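Long-range contacts in dihydrocoumarin hydrolase, AncDHCH1 (Pseudomonas sp., PDB 6C2C), which probably hydrolyses the lactone dihydrocoumarin at a two-zinc centre, as a reconstructed ancestor of methyl-parathion hydrolase within the metallo-beta-lactamase superfamily: residues A[145-150]-A[205-210]; A[115-120]-A[139-144]; A[266-271]-A[279-284]. All coordinates share one frame; numbering follows the deposited sequence.

Contact 1. Residues A[145-150]-A[205-210]. With ZN (zinc ion), chain D.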
loop_
_atom_site.group_PDB
_atom_site.type_symbol
_atom_site.label_atom_id
_atom_site.label_comp_id
_atom_site.label_asym_id
_atom_site.label_seq_id
_atom_site.Cartn_x
_atom_site.Cartn_y
_atom_site.Cartn_z
ATOM N N GLN A 145 -16.021 -3.630 7.100
ATOM C CA GLN A 145 -17.385 -3.723 6.614
ATOM C C GLN A 145 -17.837 -2.484 5.852
ATOM O O GLN A 145 -18.585 -2.616 4.875
ATOM C CB GLN A 145 -18.294 -3.994 7.804
ATOM C CG GLN A 145 -19.750 -4.242 7.322
ATOM C CD GLN A 145 -19.966 -5.642 6.874
ATOM O OE1 GLN A 145 -20.329 -5.882 5.691
ATOM N NE2 GLN A 145 -19.820 -6.582 7.778
ATOM N N LYS A 146 -17.419 -1.309 6.271
ATOM C CA LYS A 146 -17.814 -0.108 5.569
ATOM C C LYS A 146 -17.222 0.036 4.166
ATOM O O LYS A 146 -17.827 0.588 3.330
ATOM C CB LYS A 146 -17.474 1.149 6.332
ATOM C CG LYS A 146 -18.288 1.376 7.559
ATOM C CD LYS A 146 -17.771 2.564 8.326
ATOM C CE LYS A 146 -18.680 2.772 9.495
ATOM N NZ LYS A 146 -19.470 3.974 9.244
ATOM N N ASP A 147 -16.025 -0.512 3.978
ATOM C CA ASP A 147 -15.356 -0.485 2.688
ATOM C C ASP A 147 -16.022 -1.522 1.795
ATOM O O ASP A 147 -16.251 -1.280 0.609
ATOM C CB ASP A 147 -13.868 -0.795 2.844
ATOM C CG ASP A 147 -12.984 0.246 2.185
ATOM O OD1 ASP A 147 -13.298 1.450 2.293
ATOM O OD2 ASP A 147 -11.974 -0.139 1.559
ATOM N N ALA A 148 -16.332 -2.681 2.371
ATOM C CA ALA A 148 -16.994 -3.737 1.627
ATOM C C ALA A 148 -18.376 -3.291 1.144
ATOM O O ALA A 148 -18.698 -3.412 0.042
ATOM C CB ALA A 148 -17.154 -4.981 2.489
ATOM N N ASP A 149 -19.129 -2.694 2.035
ATOM C CA ASP A 149 -20.444 -2.315 1.686
ATOM C C ASP A 149 -20.503 -1.118 0.734
ATOM O O ASP A 149 -21.486 -0.937 0.069
ATOM C CB ASP A 149 -21.277 -2.093 2.942
ATOM C CG ASP A 149 -21.577 -3.377 3.691
ATOM O OD1 ASP A 149 -21.238 -4.478 3.210
ATOM O OD2 ASP A 149 -22.158 -3.216 4.761
ATOM N N PHE A 150 -19.461 -0.288 0.723
ATOM C CA PHE A 150 -19.411 0.772 -0.271
ATOM C C PHE A 150 -18.964 0.274 -1.640
ATOM O O PHE A 150 -19.691 0.417 -2.626
ATOM C CB PHE A 150 -18.489 1.897 0.197
ATOM C CG PHE A 150 -18.456 3.050 -0.761
ATOM C CD1 PHE A 150 -19.620 3.808 -0.952
ATOM C CD2 PHE A 150 -17.332 3.310 -1.527
ATOM C CE1 PHE A 150 -19.644 4.865 -1.892
ATOM C CE2 PHE A 150 -17.346 4.408 -2.480
ATOM C CZ PHE A 150 -18.506 5.140 -2.641
ATOM N N HIS A 205 -9.804 8.254 3.522
ATOM C CA HIS A 205 -9.360 7.999 2.158
ATOM C C HIS A 205 -10.415 7.163 1.391
ATOM O O HIS A 205 -10.645 7.361 0.252
ATOM C CB HIS A 205 -8.007 7.320 2.159
ATOM C CG HIS A 205 -7.487 7.015 0.808
ATOM N ND1 HIS A 205 -7.161 7.981 -0.103
ATOM C CD2 HIS A 205 -7.237 5.840 0.216
ATOM C CE1 HIS A 205 -6.735 7.404 -1.196
ATOM N NE2 HIS A 205 -6.792 6.110 -1.029
ATOM N N THR A 206 -10.965 6.206 2.127
ATOM C CA THR A 206 -12.189 5.511 1.741
ATOM C C THR A 206 -13.023 5.355 3.007
ATOM O O THR A 206 -12.485 5.439 4.107
ATOM C CB THR A 206 -11.894 4.140 1.117
ATOM O OG1 THR A 206 -11.352 3.267 2.129
ATOM C CG2 THR A 206 -10.967 4.265 -0.096
ATOM N N PRO A 207 -14.304 4.975 2.881
ATOM C CA PRO A 207 -15.161 4.859 4.059
ATOM C C PRO A 207 -14.681 3.867 5.101
ATOM O O PRO A 207 -14.939 4.064 6.298
ATOM C CB PRO A 207 -16.505 4.426 3.451
ATOM C CG PRO A 207 -16.495 5.020 2.068
ATOM C CD PRO A 207 -15.037 4.932 1.600
ATOM N N GLY A 208 -13.995 2.799 4.658
ATOM C CA GLY A 208 -13.467 1.790 5.573
ATOM C C GLY A 208 -11.954 1.689 5.563
ATOM O O GLY A 208 -11.449 0.621 5.941
ATOM N N HIS A 209 -11.248 2.794 5.256
ATOM C CA HIS A 209 -9.793 2.691 5.197
ATOM C C HIS A 209 -9.266 2.303 6.584
ATOM O O HIS A 209 -9.681 2.863 7.609
ATOM C CB HIS A 209 -9.187 4.017 4.715
ATOM C CG HIS A 209 -7.684 3.929 4.548
ATOM N ND1 HIS A 209 -6.829 3.994 5.640
ATOM C CD2 HIS A 209 -6.913 3.719 3.460
ATOM C CE1 HIS A 209 -5.573 3.843 5.197
ATOM N NE2 HIS A 209 -5.603 3.689 3.892
ATOM N N THR A 210 -8.347 1.310 6.615
ATOM C CA THR A 210 -7.907 0.682 7.843
ATOM C C THR A 210 -6.378 0.619 7.834
ATOM O O THR A 210 -5.762 0.276 6.807
ATOM C CB THR A 210 -8.524 -0.739 7.988
ATOM O OG1 THR A 210 -9.961 -0.602 7.997
ATOM C CG2 THR A 210 -8.043 -1.408 9.324
HETATM ZN ZN ZN D . -6.004 4.424 -2.420
HETATM O O HOH W 1 -5.078 3.568 -3.822
HETATM O O HOH W 2 -5.596 6.262 -3.617
#

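Contact 2. Residues A[115-120]-A[139-144]. With ZN (zinc ion), chain D.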
loop_
_atom_site.group_PDB
_atom_site.type_symbol
_atom_site.label_atom_id
_atom_site.label_comp_id
_atom_site.label_asym_id
_atom_site.label_seq_id
_atom_site.Cartn_x
_atom_site.Cartn_y
_atom_site.Cartn_z
ATOM N N ILE A 115 -5.330 -12.314 4.502
ATOM C CA ILE A 115 -4.947 -11.128 3.726
ATOM C C ILE A 115 -5.758 -9.982 4.300
ATOM O O ILE A 115 -6.979 -10.085 4.415
ATOM C CB ILE A 115 -5.239 -11.322 2.226
ATOM C CG1 ILE A 115 -4.330 -12.457 1.703
ATOM C CG2 ILE A 115 -4.994 -9.980 1.490
ATOM C CD1 ILE A 115 -4.693 -12.904 0.215
ATOM N N TYR A 116 -5.087 -8.900 4.691
ATOM C CA TYR A 116 -5.758 -7.726 5.261
ATOM C C TYR A 116 -5.656 -6.572 4.275
ATOM O O TYR A 116 -4.589 -6.251 3.773
ATOM C CB TYR A 116 -5.155 -7.320 6.616
ATOM C CG TYR A 116 -5.146 -8.456 7.634
ATOM C CD1 TYR A 116 -6.120 -9.449 7.633
ATOM C CD2 TYR A 116 -4.117 -8.537 8.552
ATOM C CE1 TYR A 116 -6.099 -10.517 8.598
ATOM C CE2 TYR A 116 -4.091 -9.597 9.504
ATOM C CZ TYR A 116 -5.065 -10.576 9.443
ATOM O OH TYR A 116 -4.951 -11.597 10.417
ATOM N N ILE A 117 -6.808 -6.013 3.906
ATOM C CA ILE A 117 -6.894 -4.994 2.874
ATOM C C ILE A 117 -7.065 -3.634 3.540
ATOM O O ILE A 117 -8.014 -3.420 4.319
ATOM C CB ILE A 117 -8.080 -5.314 1.956
ATOM C CG1 ILE A 117 -7.858 -6.638 1.221
ATOM C CG2 ILE A 117 -8.331 -4.145 1.019
ATOM C CD1 ILE A 117 -6.570 -6.617 0.350
ATOM N N THR A 118 -6.146 -2.695 3.268
ATOM C CA THR A 118 -6.306 -1.380 3.894
ATOM C C THR A 118 -7.539 -0.659 3.342
ATOM O O THR A 118 -8.287 -0.052 4.097
ATOM C CB THR A 118 -5.046 -0.513 3.673
ATOM O OG1 THR A 118 -4.797 -0.337 2.254
ATOM C CG2 THR A 118 -3.823 -1.114 4.395
ATOM N N HIS A 119 -7.798 -0.813 2.050
ATOM C CA HIS A 119 -8.970 -0.244 1.408
ATOM C C HIS A 119 -9.098 -0.845 0.020
ATOM O O HIS A 119 -8.125 -1.363 -0.539
ATOM C CB HIS A 119 -8.881 1.287 1.325
ATOM C CG HIS A 119 -7.768 1.834 0.475
ATOM N ND1 HIS A 119 -6.424 1.576 0.714
ATOM C CD2 HIS A 119 -7.813 2.662 -0.601
ATOM C CE1 HIS A 119 -5.685 2.219 -0.185
ATOM N NE2 HIS A 119 -6.493 2.921 -0.980
ATOM N N MET A 120 -10.316 -0.790 -0.533
ATOM C CA MET A 120 -10.555 -1.532 -1.785
ATOM C C MET A 120 -10.309 -0.735 -3.056
ATOM O O MET A 120 -10.957 -0.985 -4.062
ATOM C CB MET A 120 -11.970 -2.110 -1.778
ATOM C CG MET A 120 -12.116 -3.122 -0.617
ATOM S SD MET A 120 -13.741 -3.945 -0.705
ATOM C CE MET A 120 -13.559 -4.995 0.745
ATOM N N ALA A 139 -6.349 -18.399 1.504
ATOM C CA ALA A 139 -6.413 -17.235 2.385
ATOM C C ALA A 139 -7.854 -16.808 2.707
ATOM O O ALA A 139 -8.768 -16.896 1.864
ATOM C CB ALA A 139 -5.646 -16.063 1.740
ATOM N N VAL A 140 -8.036 -16.363 3.936
ATOM C CA VAL A 140 -9.214 -15.593 4.312
ATOM C C VAL A 140 -8.871 -14.114 4.139
ATOM O O VAL A 140 -7.856 -13.649 4.665
ATOM C CB VAL A 140 -9.587 -15.883 5.757
ATOM C CG1 VAL A 140 -10.743 -14.949 6.257
ATOM C CG2 VAL A 140 -9.973 -17.355 5.960
ATOM N N VAL A 141 -9.748 -13.355 3.445
ATOM C CA VAL A 141 -9.488 -11.942 3.193
ATOM C C VAL A 141 -10.338 -11.164 4.174
ATOM O O VAL A 141 -11.512 -11.504 4.372
ATOM C CB VAL A 141 -9.862 -11.594 1.735
ATOM C CG1 VAL A 141 -9.747 -10.081 1.511
ATOM C CG2 VAL A 141 -8.999 -12.369 0.716
ATOM N N ARG A 142 -9.789 -10.097 4.768
ATOM C CA ARG A 142 -10.531 -9.274 5.714
ATOM C C ARG A 142 -10.356 -7.817 5.346
ATOM O O ARG A 142 -9.292 -7.415 4.876
ATOM C CB ARG A 142 -10.064 -9.484 7.143
ATOM C CG ARG A 142 -9.999 -10.980 7.541
ATOM C CD ARG A 142 -10.081 -11.166 9.039
ATOM N NE ARG A 142 -11.427 -10.758 9.495
ATOM C CZ ARG A 142 -11.753 -10.781 10.782
ATOM N NH1 ARG A 142 -10.866 -11.238 11.707
ATOM N NH2 ARG A 142 -12.957 -10.368 11.132
ATOM N N ALA A 143 -11.424 -7.035 5.559
ATOM C CA ALA A 143 -11.414 -5.598 5.332
ATOM C C ALA A 143 -12.577 -5.027 6.124
ATOM O O ALA A 143 -13.426 -5.771 6.635
ATOM C CB ALA A 143 -11.588 -5.273 3.840
ATOM N N ASP A 144 -12.586 -3.717 6.287
ATOM C CA ASP A 144 -13.673 -3.138 7.068
ATOM C C ASP A 144 -14.995 -3.276 6.333
ATOM O O ASP A 144 -15.087 -3.027 5.131
ATOM C CB ASP A 144 -13.386 -1.663 7.336
ATOM C CG ASP A 144 -14.306 -1.093 8.422
ATOM O OD1 ASP A 144 -15.413 -0.652 8.078
ATOM O OD2 ASP A 144 -13.976 -1.063 9.607
HETATM ZN ZN ZN D . -6.004 4.424 -2.420
HETATM O O HOH W 3 -10.589 -2.077 4.961
HETATM O O HOH W 1 -5.078 3.568 -3.822
HETATM O O HOH W 2 -5.596 6.262 -3.617
#

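Contact 3. Residues A[266-271]-A[279-284]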
loop_
_atom_site.group_PDB
_atom_site.type_symbol
_atom_site.label_atom_id
_atom_site.label_comp_id
_atom_site.label_asym_id
_atom_site.label_seq_id
_atom_site.Cartn_x
_atom_site.Cartn_y
_atom_site.Cartn_z
ATOM N N GLY A 266 7.646 6.862 18.354
ATOM C CA GLY A 266 8.961 6.424 17.883
ATOM C C GLY A 266 9.002 5.077 17.210
ATOM O O GLY A 266 10.071 4.443 17.203
ATOM N N TYR A 267 7.874 4.590 16.715
ATOM C CA TYR A 267 7.809 3.273 16.064
ATOM C C TYR A 267 7.834 3.392 14.538
ATOM O O TYR A 267 7.801 4.478 13.963
ATOM C CB TYR A 267 6.557 2.537 16.524
ATOM C CG TYR A 267 5.264 3.337 16.363
ATOM C CD1 TYR A 267 4.676 3.442 15.101
ATOM C CD2 TYR A 267 4.633 3.938 17.466
ATOM C CE1 TYR A 267 3.509 4.157 14.928
ATOM C CE2 TYR A 267 3.436 4.656 17.296
ATOM C CZ TYR A 267 2.894 4.742 16.039
ATOM O OH TYR A 267 1.696 5.426 15.873
ATOM N N LEU A 268 7.948 2.230 13.866
ATOM C CA LEU A 268 8.043 2.204 12.399
ATOM C C LEU A 268 6.679 2.324 11.775
ATOM O O LEU A 268 5.692 1.836 12.330
ATOM C CB LEU A 268 8.686 0.892 11.955
ATOM C CG LEU A 268 10.186 0.830 12.259
ATOM C CD1 LEU A 268 10.553 -0.651 12.088
ATOM C CD2 LEU A 268 10.978 1.695 11.298
ATOM N N ILE A 269 6.641 2.951 10.608
ATOM C CA ILE A 269 5.466 2.957 9.744
ATOM C C ILE A 269 5.867 2.330 8.402
ATOM O O ILE A 269 7.046 2.293 8.006
ATOM C CB ILE A 269 4.832 4.355 9.535
ATOM C CG1 ILE A 269 5.774 5.312 8.827
ATOM C CG2 ILE A 269 4.477 4.961 10.889
ATOM C CD1 ILE A 269 5.563 5.395 7.403
ATOM N N GLY A 270 4.860 1.760 7.735
ATOM C CA GLY A 270 4.994 1.336 6.355
ATOM C C GLY A 270 3.798 1.864 5.597
ATOM O O GLY A 270 2.655 1.778 6.073
ATOM N N ALA A 271 4.047 2.405 4.423
ATOM C CA ALA A 271 2.955 3.020 3.682
ATOM C C ALA A 271 3.013 2.633 2.199
ATOM O O ALA A 271 4.086 2.618 1.590
ATOM C CB ALA A 271 3.044 4.529 3.842
ATOM N N ILE A 279 9.264 2.045 4.391
ATOM C CA ILE A 279 9.301 1.719 5.821
ATOM C C ILE A 279 10.257 2.718 6.491
ATOM O O ILE A 279 11.400 2.871 6.030
ATOM C CB ILE A 279 9.760 0.256 6.088
ATOM C CG1 ILE A 279 8.773 -0.772 5.546
ATOM C CG2 ILE A 279 9.873 0.024 7.575
ATOM C CD1 ILE A 279 9.274 -2.216 5.583
ATOM N N GLY A 280 9.842 3.299 7.624
ATOM C CA GLY A 280 10.740 4.235 8.291
ATOM C C GLY A 280 10.077 4.755 9.549
ATOM O O GLY A 280 8.970 4.366 9.913
ATOM N N HIS A 281 10.794 5.637 10.214
ATOM C CA HIS A 281 10.304 6.371 11.359
ATOM C C HIS A 281 9.862 7.761 10.918
ATOM O O HIS A 281 10.126 8.232 9.791
ATOM C CB HIS A 281 11.412 6.497 12.409
ATOM C CG HIS A 281 11.728 5.224 13.110
ATOM N ND1 HIS A 281 12.726 4.349 12.706
ATOM C CD2 HIS A 281 11.208 4.700 14.246
ATOM C CE1 HIS A 281 12.770 3.338 13.538
ATOM N NE2 HIS A 281 11.856 3.524 14.476
ATOM N N ILE A 282 9.134 8.418 11.832
ATOM C CA ILE A 282 8.650 9.782 11.629
ATOM C C ILE A 282 9.062 10.628 12.828
ATOM O O ILE A 282 8.935 10.195 13.979
ATOM C CB ILE A 282 7.118 9.773 11.438
ATOM C CG1 ILE A 282 6.797 9.172 10.081
ATOM C CG2 ILE A 282 6.565 11.175 11.446
ATOM C CD1 ILE A 282 5.255 9.218 9.750
ATOM N N ARG A 283 9.628 11.800 12.567
ATOM C CA ARG A 283 9.847 12.720 13.679
ATOM C C ARG A 283 9.202 14.058 13.327
ATOM O O ARG A 283 9.065 14.420 12.146
ATOM C CB ARG A 283 11.339 12.859 14.035
ATOM C CG ARG A 283 12.124 13.891 13.277
ATOM C CD ARG A 283 13.520 14.100 13.958
ATOM N NE ARG A 283 14.413 13.025 13.550
ATOM C CZ ARG A 283 15.537 13.188 12.854
ATOM N NH1 ARG A 283 15.975 14.405 12.536
ATOM N NH2 ARG A 283 16.241 12.121 12.502
ATOM N N ALA A 284 8.762 14.765 14.378
ATOM C CA ALA A 284 8.241 16.111 14.191
ATOM C C ALA A 284 9.306 17.028 13.597
ATOM O O ALA A 284 10.505 16.888 13.853
ATOM C CB ALA A 284 7.730 16.661 15.530
HETATM O O HOH W 4 11.251 1.421 16.323
HETATM O O HOH W 5 8.510 7.064 14.272
#

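Contact 1. Residues A[145-150]-A[205-210]
Asp-147, on the first turn of helix 145-151, reaches into the 205-210 loop and ties down the turn that follows the zinc ligand His-205. The side chain can be followed outward. Its CB rests 3.8 Å from CA of Gly-208. The two backbones come together here, with the CA atoms of Asp-147 and Gly-208 4.1 Å apart. Chi1 of -128° lies away from a staggered position, and this rotation carries the carboxylate over the turn. At the tip, across the contact, OD1 accepts two hydrogen bonds: one from OG1 of Thr-206 at 2.7 Å, the other from N of Gly-208 at 2.8 Å. The hydroxyl arrives on the syn side, whereas the amide comes from 37° above the carboxylate plane; both lie on the same face of that plane. The other oxygen, OD2, takes the backbone N of Met-120, next to the zinc ligand His-119.

Residues 206-209 form a type I beta turn, closed by N of His-209 bonding to O of Thr-206 at 3.1 Å. Beside the polar grip is an apolar edge, where CG of Pro-207 meets CG of Phe-150 at 4.0 Å. Lys-146 adds its CD at 3.8 Å from O of Pro-207 before its chain bends away to a terminus on the exposed side.

NE2 of His-205 binds zinc at 2.3 Å together with His-119, His-121, Asp-226 and waters 1 and 2, and its ND1 is held by Asp-245. Asp-147 thus behaves as a second-shell residue that links two ligand-bearing loops through the two oxygens of one carboxylate. At least three donors converging on this buried group would be expected to stabilise its ionised form.

Contact 2. Residues A[115-120]-A[139-144]
Ile-115 and Val-141 form the tight end of a parallel strand pairing, with CA atoms 4.6 Å apart; Tyr-116 and Arg-142 continue the register. Three backbone hydrogen bonds of 2.8 to 3.0 Å stitch the edges: Ile-115 N to Val-140 O, Arg-142 N to Ile-115 O, and Ile-117 N to Arg-142 O. On the face bearing Ile-115 and Val-141, the packing between the two segments is aliphatic. CD1 of Ile-115, extended at chi2 171°, ends 3.6 Å from CB of Ala-139, while the side chains of Ile-117 and Val-141 cross, with their CG1 atoms 3.9 Å apart. On the other face the Tyr-116 ring and the aliphatic part of Arg-142 run alongside each other, pointing the same way, with ring and guanidinium planes 68° apart. Their polar ends part company: the phenol bonds to Glu-114, the guanidinium to the carbonyls of Lys-185 and Pro-186.

Past Ile-117 the direct backbone bonding stops. Water 3 spans the two chains instead, hydrogen-bonded to Ile-117 O and accepting from Asp-144 N. Farther along the segment, the extended Met-120 side chain touches by its CE methyl alone, 3.7 Å from CB of Ala-143. Where the chains diverge, 115-120 turns to the metal: NE2 of His-119 binds zinc at 2.1 Å, and its ND1 donates to OG1 of Thr-118, nearly in the ring plane, which should fix the ring's rotation.

Strand 140-142 is the outermost strand of its mixed sheet, and 114-116 lies between it and 80-83. Strand 191-194 packs on Tyr-116 and Arg-142, helix 122-125 touches Ile-117 and Met-120, and Asp-144 N-caps helix 145-151, whose Ala-148 and Trp-151 meet Met-120.

Contact 3. Residues A[266-271]-A[279-284]
Ile-269 and Gly-280 form the hydrogen-bonded pair of an antiparallel beta hairpin, strands 268-270 and 279-285. Two backbone bonds join them: Ile-269 N to Gly-280 O at 2.8 Å, almost straight, and Gly-280 N to Ile-269 O at 3.0 Å. Gly-270 faces Ile-279 as the adjacent non-hydrogen-bonded pair. The short strand segments meet at 125°, well short of antiparallel, consistent with strong twist. Water takes over where they spread: water 5 bonds to Tyr-267 O and accepts from Ile-282 N.

Apolar contacts form two groups. The Ile-269 and Ile-282 side chains cross at about a right angle, CG1 to CD1 4.0 Å, on the side covered by Ala-262 and Phe-259 of helix 248-265, part of the layer packed on this sheet in the superfamily's alpha-beta/beta-alpha fold. Ile-279 and Leu-268 pack against Val-294.

The aromatic contact is a CH-pi interaction of Leu-268 with the His-281 ring. The imidazole's rim meets the backbone, with CD2 of His-281 3.2 Å from O of Gly-266 near the ring plane, and NE2 bonds to water 4. With CG of Leu-268 anti to its carbonyl carbon (chi1 -72°), CD2 sits over one ring face, 3.6 Å from the centroid and 25° off the normal.

Contacts 1 and 2 meet around the same zinc ion, their centres about 10 Å apart, and share waters 1 and 2; contact 3 lies about 24 and 23 Å from them, centre to centre. Strand 140-142 of contact 2 runs on into helix 145-151 of contact 1, and Thr-210 N bonds to Thr-118 O between them. Contact 2 is buried and contacts 1 and 3 only partly so. Chemistry follows place: a carboxylate gripping a loop in contact 1, parallel strand pairing with aliphatic packing in contact 2, and an antiparallel hairpin with a ring contact at a partly exposed margin of the second sheet in contact 3.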